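Local coordinates for protein bradyzoite surface antigen BSR4 (Toxoplasma gondii, PDB 2JKS) that is a bradyzoite-stage surface antigen of the SAG1-related superfamily that binds zinc in the crystal and whose biological role is not firmly established, at residues Asn172-Pro184 and Ala296-Lys308. Residues are numbered along the deposited sequence; the frame is centred on the assembly and turned at random.
Sequences NVVTCAYGKGSNP and AAPTSCTVLVTVK. Unlike the reference sequence in segment 296-308: A296 (reference Gly).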
loop_
_atom_site.group_PDB
_atom_site.type_symbol
_atom_site.label_atom_id
_atom_site.label_comp_id
_atom_site.label_asym_id
_atom_site.label_seq_id
_atom_site.Cartn_x
_atom_site.Cartn_y
_atom_site.Cartn_z
ATOM N N ASN A 172 -11.150 -17.664 -4.432
ATOM C CA ASN A 172 -11.082 -16.818 -5.635
ATOM C C ASN A 172 -11.374 -15.339 -5.334
ATOM O O ASN A 172 -12.091 -14.618 -6.084
ATOM C CB ASN A 172 -12.049 -17.346 -6.700
ATOM C CG ASN A 172 -11.412 -18.314 -7.668
ATOM O OD1 ASN A 172 -10.201 -18.619 -7.611
ATOM N ND2 ASN A 172 -12.222 -18.787 -8.603
ATOM N N VAL A 173 -10.773 -14.889 -4.238
ATOM C CA VAL A 173 -10.858 -13.496 -3.813
ATOM C C VAL A 173 -9.583 -12.750 -4.208
ATOM O O VAL A 173 -8.464 -13.130 -3.789
ATOM C CB VAL A 173 -11.132 -13.390 -2.290
ATOM C CG1 VAL A 173 -11.159 -11.924 -1.821
ATOM C CG2 VAL A 173 -12.462 -14.103 -1.928
ATOM N N VAL A 174 -9.741 -11.760 -5.083
ATOM C CA VAL A 174 -8.611 -10.986 -5.559
ATOM C C VAL A 174 -8.534 -9.664 -4.802
ATOM O O VAL A 174 -9.553 -8.938 -4.661
ATOM C CB VAL A 174 -8.656 -10.729 -7.080
ATOM C CG1 VAL A 174 -7.463 -9.873 -7.489
ATOM C CG2 VAL A 174 -8.696 -12.055 -7.791
ATOM N N THR A 175 -7.349 -9.441 -4.232
ATOM C CA THR A 175 -6.945 -8.147 -3.619
ATOM C C THR A 175 -6.035 -7.380 -4.558
ATOM O O THR A 175 -4.894 -7.776 -4.809
ATOM C CB THR A 175 -6.238 -8.349 -2.244
ATOM O OG1 THR A 175 -7.096 -9.132 -1.403
ATOM C CG2 THR A 175 -5.934 -7.006 -1.562
ATOM N N CYS A 176 -6.565 -6.294 -5.113
ATOM C CA CYS A 176 -5.823 -5.475 -6.076
ATOM C C CYS A 176 -5.063 -4.372 -5.333
ATOM O O CYS A 176 -5.563 -3.806 -4.367
ATOM C CB CYS A 176 -6.763 -4.826 -7.123
ATOM S SG CYS A 176 -7.284 -5.942 -8.465
ATOM N N ALA A 177 -3.856 -4.114 -5.810
ATOM C CA ALA A 177 -3.055 -2.961 -5.383
ATOM C C ALA A 177 -2.442 -2.296 -6.626
ATOM O O ALA A 177 -2.641 -2.754 -7.757
ATOM C CB ALA A 177 -1.998 -3.394 -4.360
ATOM N N TYR A 178 -1.720 -1.189 -6.428
ATOM C CA TYR A 178 -1.514 -0.204 -7.484
ATOM C C TYR A 178 -0.120 0.433 -7.356
ATOM O O TYR A 178 0.206 1.390 -8.091
ATOM C CB TYR A 178 -2.595 0.920 -7.398
ATOM C CG TYR A 178 -4.001 0.374 -7.248
ATOM C CD1 TYR A 178 -4.670 -0.183 -8.358
ATOM C CD2 TYR A 178 -4.634 0.339 -6.000
ATOM C CE1 TYR A 178 -5.899 -0.777 -8.221
ATOM C CE2 TYR A 178 -5.873 -0.213 -5.869
ATOM C CZ TYR A 178 -6.483 -0.797 -6.972
ATOM O OH TYR A 178 -7.713 -1.310 -6.815
ATOM N N GLY A 179 0.707 -0.119 -6.467
ATOM C CA GLY A 179 2.104 0.322 -6.333
ATOM C C GLY A 179 2.949 0.065 -7.547
ATOM O O GLY A 179 2.609 -0.778 -8.375
ATOM N N LYS A 180 4.048 0.800 -7.664
ATOM C CA LYS A 180 5.066 0.545 -8.685
ATOM C C LYS A 180 5.404 -0.955 -8.915
ATOM O O LYS A 180 5.557 -1.398 -10.073
ATOM C CB LYS A 180 6.386 1.342 -8.356
ATOM C CG LYS A 180 7.367 1.467 -9.541
ATOM C CD LYS A 180 8.756 1.968 -9.082
ATOM C CE LYS A 180 9.790 2.031 -10.237
ATOM N NZ LYS A 180 10.473 0.716 -10.488
ATOM N N GLY A 181 5.516 -1.724 -7.840
ATOM C CA GLY A 181 5.823 -3.137 -7.921
ATOM C C GLY A 181 4.652 -4.105 -7.736
ATOM O O GLY A 181 4.866 -5.296 -7.671
ATOM N N SER A 182 3.416 -3.598 -7.658
ATOM C CA SER A 182 2.249 -4.401 -7.278
ATOM C C SER A 182 1.757 -5.305 -8.376
ATOM O O SER A 182 1.083 -6.315 -8.096
ATOM C CB SER A 182 1.102 -3.493 -6.886
ATOM O OG SER A 182 1.292 -2.869 -5.647
ATOM N N ASN A 183 2.059 -4.962 -9.636
ATOM C CA ASN A 183 1.442 -5.674 -10.780
ATOM C C ASN A 183 2.419 -6.126 -11.863
ATOM O O ASN A 183 2.311 -5.702 -13.008
ATOM C CB ASN A 183 0.317 -4.811 -11.357
ATOM C CG ASN A 183 -0.775 -4.529 -10.323
ATOM O OD1 ASN A 183 -0.933 -3.388 -9.868
ATOM N ND2 ASN A 183 -1.523 -5.561 -9.941
ATOM N N PRO A 184 3.383 -6.999 -11.504
ATOM C CA PRO A 184 4.341 -7.465 -12.494
ATOM C C PRO A 184 3.686 -8.235 -13.642
ATOM O O PRO A 184 4.224 -8.246 -14.732
ATOM C CB PRO A 184 5.241 -8.403 -11.683
ATOM C CG PRO A 184 4.452 -8.759 -10.489
ATOM C CD PRO A 184 3.644 -7.579 -10.173
ATOM N N ALA A 296 2.335 7.145 -6.250
ATOM C CA ALA A 296 1.929 6.125 -5.287
ATOM C C ALA A 296 1.122 4.992 -5.976
ATOM O O ALA A 296 1.232 3.782 -5.640
ATOM C CB ALA A 296 1.127 6.773 -4.198
ATOM N N ALA A 297 0.330 5.405 -6.969
ATOM C CA ALA A 297 -0.579 4.486 -7.661
ATOM C C ALA A 297 -0.291 4.386 -9.166
ATOM O O ALA A 297 -1.168 4.653 -9.971
ATOM C CB ALA A 297 -2.046 4.908 -7.405
ATOM N N PRO A 298 0.950 4.025 -9.549
ATOM C CA PRO A 298 1.118 4.093 -10.964
ATOM C C PRO A 298 0.534 2.878 -11.706
ATOM O O PRO A 298 0.175 3.043 -12.867
ATOM C CB PRO A 298 2.642 4.217 -11.140
ATOM C CG PRO A 298 3.238 3.570 -9.971
ATOM C CD PRO A 298 2.196 3.594 -8.862
ATOM N N THR A 299 0.374 1.700 -11.074
ATOM C CA THR A 299 0.002 0.534 -11.884
ATOM C C THR A 299 -1.447 0.076 -11.723
ATOM O O THR A 299 -2.104 0.376 -10.723
ATOM C CB THR A 299 0.931 -0.664 -11.645
ATOM O OG1 THR A 299 0.760 -1.126 -10.294
ATOM C CG2 THR A 299 2.392 -0.303 -11.964
ATOM N N SER A 300 -1.927 -0.708 -12.687
ATOM C CA SER A 300 -3.276 -1.294 -12.603
ATOM C C SER A 300 -3.230 -2.796 -12.346
ATOM O O SER A 300 -2.249 -3.469 -12.639
ATOM C CB SER A 300 -4.065 -1.067 -13.900
ATOM O OG SER A 300 -4.131 0.313 -14.151
ATOM N N CYS A 301 -4.336 -3.296 -11.828
ATOM C CA CYS A 301 -4.492 -4.686 -11.466
ATOM C C CYS A 301 -5.330 -5.424 -12.510
ATOM O O CYS A 301 -6.533 -5.156 -12.655
ATOM C CB CYS A 301 -5.164 -4.723 -10.107
ATOM S SG CYS A 301 -5.525 -6.353 -9.390
ATOM N N THR A 302 -4.695 -6.376 -13.219
ATOM C CA THR A 302 -5.388 -7.093 -14.270
ATOM C C THR A 302 -5.698 -8.478 -13.763
ATOM O O THR A 302 -4.784 -9.178 -13.280
ATOM C CB THR A 302 -4.472 -7.211 -15.545
ATOM O OG1 THR A 302 -4.146 -5.903 -16.034
ATOM C CG2 THR A 302 -5.096 -8.074 -16.622
ATOM N N VAL A 303 -6.960 -8.893 -13.900
ATOM C CA VAL A 303 -7.331 -10.208 -13.465
ATOM C C VAL A 303 -7.722 -10.978 -14.718
ATOM O O VAL A 303 -8.757 -10.660 -15.329
ATOM C CB VAL A 303 -8.486 -10.176 -12.405
ATOM C CG1 VAL A 303 -8.835 -11.598 -11.975
ATOM C CG2 VAL A 303 -8.061 -9.245 -11.216
ATOM N N LEU A 304 -6.888 -11.965 -15.074
ATOM C CA LEU A 304 -7.125 -12.832 -16.221
ATOM C C LEU A 304 -7.791 -14.099 -15.802
ATOM O O LEU A 304 -7.183 -14.958 -15.154
ATOM C CB LEU A 304 -5.810 -13.158 -16.920
ATOM C CG LEU A 304 -5.974 -14.023 -18.175
ATOM C CD1 LEU A 304 -6.815 -13.317 -19.242
ATOM C CD2 LEU A 304 -4.550 -14.306 -18.691
ATOM N N VAL A 305 -9.051 -14.219 -16.180
ATOM C CA VAL A 305 -9.871 -15.345 -15.754
ATOM C C VAL A 305 -9.975 -16.374 -16.882
ATOM O O VAL A 305 -10.354 -16.046 -18.009
ATOM C CB VAL A 305 -11.281 -14.920 -15.304
ATOM C CG1 VAL A 305 -12.046 -16.140 -14.764
ATOM C CG2 VAL A 305 -11.209 -13.733 -14.250
ATOM N N THR A 306 -9.675 -17.620 -16.535
ATOM C CA THR A 306 -9.889 -18.713 -17.411
ATOM C C THR A 306 -11.055 -19.528 -16.875
ATOM O O THR A 306 -10.961 -20.109 -15.799
ATOM C CB THR A 306 -8.632 -19.579 -17.563
ATOM O OG1 THR A 306 -7.518 -18.756 -17.988
ATOM C CG2 THR A 306 -8.871 -20.725 -18.616
ATOM N N VAL A 307 -12.133 -19.587 -17.644
ATOM C CA VAL A 307 -13.290 -20.371 -17.272
ATOM C C VAL A 307 -13.136 -21.779 -17.885
ATOM O O VAL A 307 -13.188 -21.972 -19.131
ATOM C CB VAL A 307 -14.621 -19.726 -17.673
ATOM C CG1 VAL A 307 -15.765 -20.562 -17.129
ATOM C CG2 VAL A 307 -14.690 -18.286 -17.164
ATOM N N LYS A 308 -12.938 -22.767 -17.012
ATOM C CA LYS A 308 -12.625 -24.136 -17.494
ATOM C C LYS A 308 -13.951 -24.906 -17.584
ATOM O O LYS A 308 -14.684 -25.063 -16.576
ATOM C CB LYS A 308 -11.577 -24.848 -16.613
ATOM C CG LYS A 308 -10.341 -23.979 -16.346
ATOM C CD LYS A 308 -9.137 -24.745 -15.876
ATOM C CE LYS A 308 -7.941 -23.787 -15.493
ATOM N NZ LYS A 308 -7.379 -24.170 -14.124
#
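C176 and C301 join the two sheets of a beta sandwich, the second SRS domain of the chain: strand 173-175 belongs to the sheet containing 197-201, strand 301-307 to the one containing 187-191 and 269-277. The covalent evidence is the C176 SG to C301 SG distance of 2.0 Å, with a left-handed disulfide torsion of -69°. The two sulfurs leave their backbones differently: SG of C301 stands anti to its own N (chi1 179°), whereas that of C176 lies beside its N. The small disulfide torsion brings CB of C176 and CB of C301 to 3.4 Å, close for two carbons but within the span of one disulfide; the C176 half also touches C275, the partner of C202 in a second disulfide.

Apolar packing continues the intersheet core beyond the sulfurs. V174 and V303 meet tip to tip, CG1 of the former 3.8 Å from CG2 of the latter. In the loops on the other side of the disulfide, CB of Y178 packs on CB of A297, and the P298 ring packs against K180, its CG 3.7 Å from K180 N. The Y178 ring presents its edge to the carbonyl oxygen of T299, CD1 lying 3.5 Å from that O. Buried without a hydrogen-bond partner in the model, this oxygen meets C-H groups of Y178, the CA included. The phenol OH is hydrogen-bonded to C202 O, and the Y178 side chain comes within about 4 Å of that of the zinc ligand D205.

Polar contacts join the loops that extend the strands. K180 N is hydrogen-bonded to D131 OD2. T299 N donates to Y178 O at 3.0 Å and nearly straight (164°), though from above the carbonyl plane. The T299 hydroxyl, placed between its backbone N and carbonyl carbon, gives its proton to G179 O at 2.7 Å; S182 N reaches the same oxygen from the opposite face of the carbonyl plane.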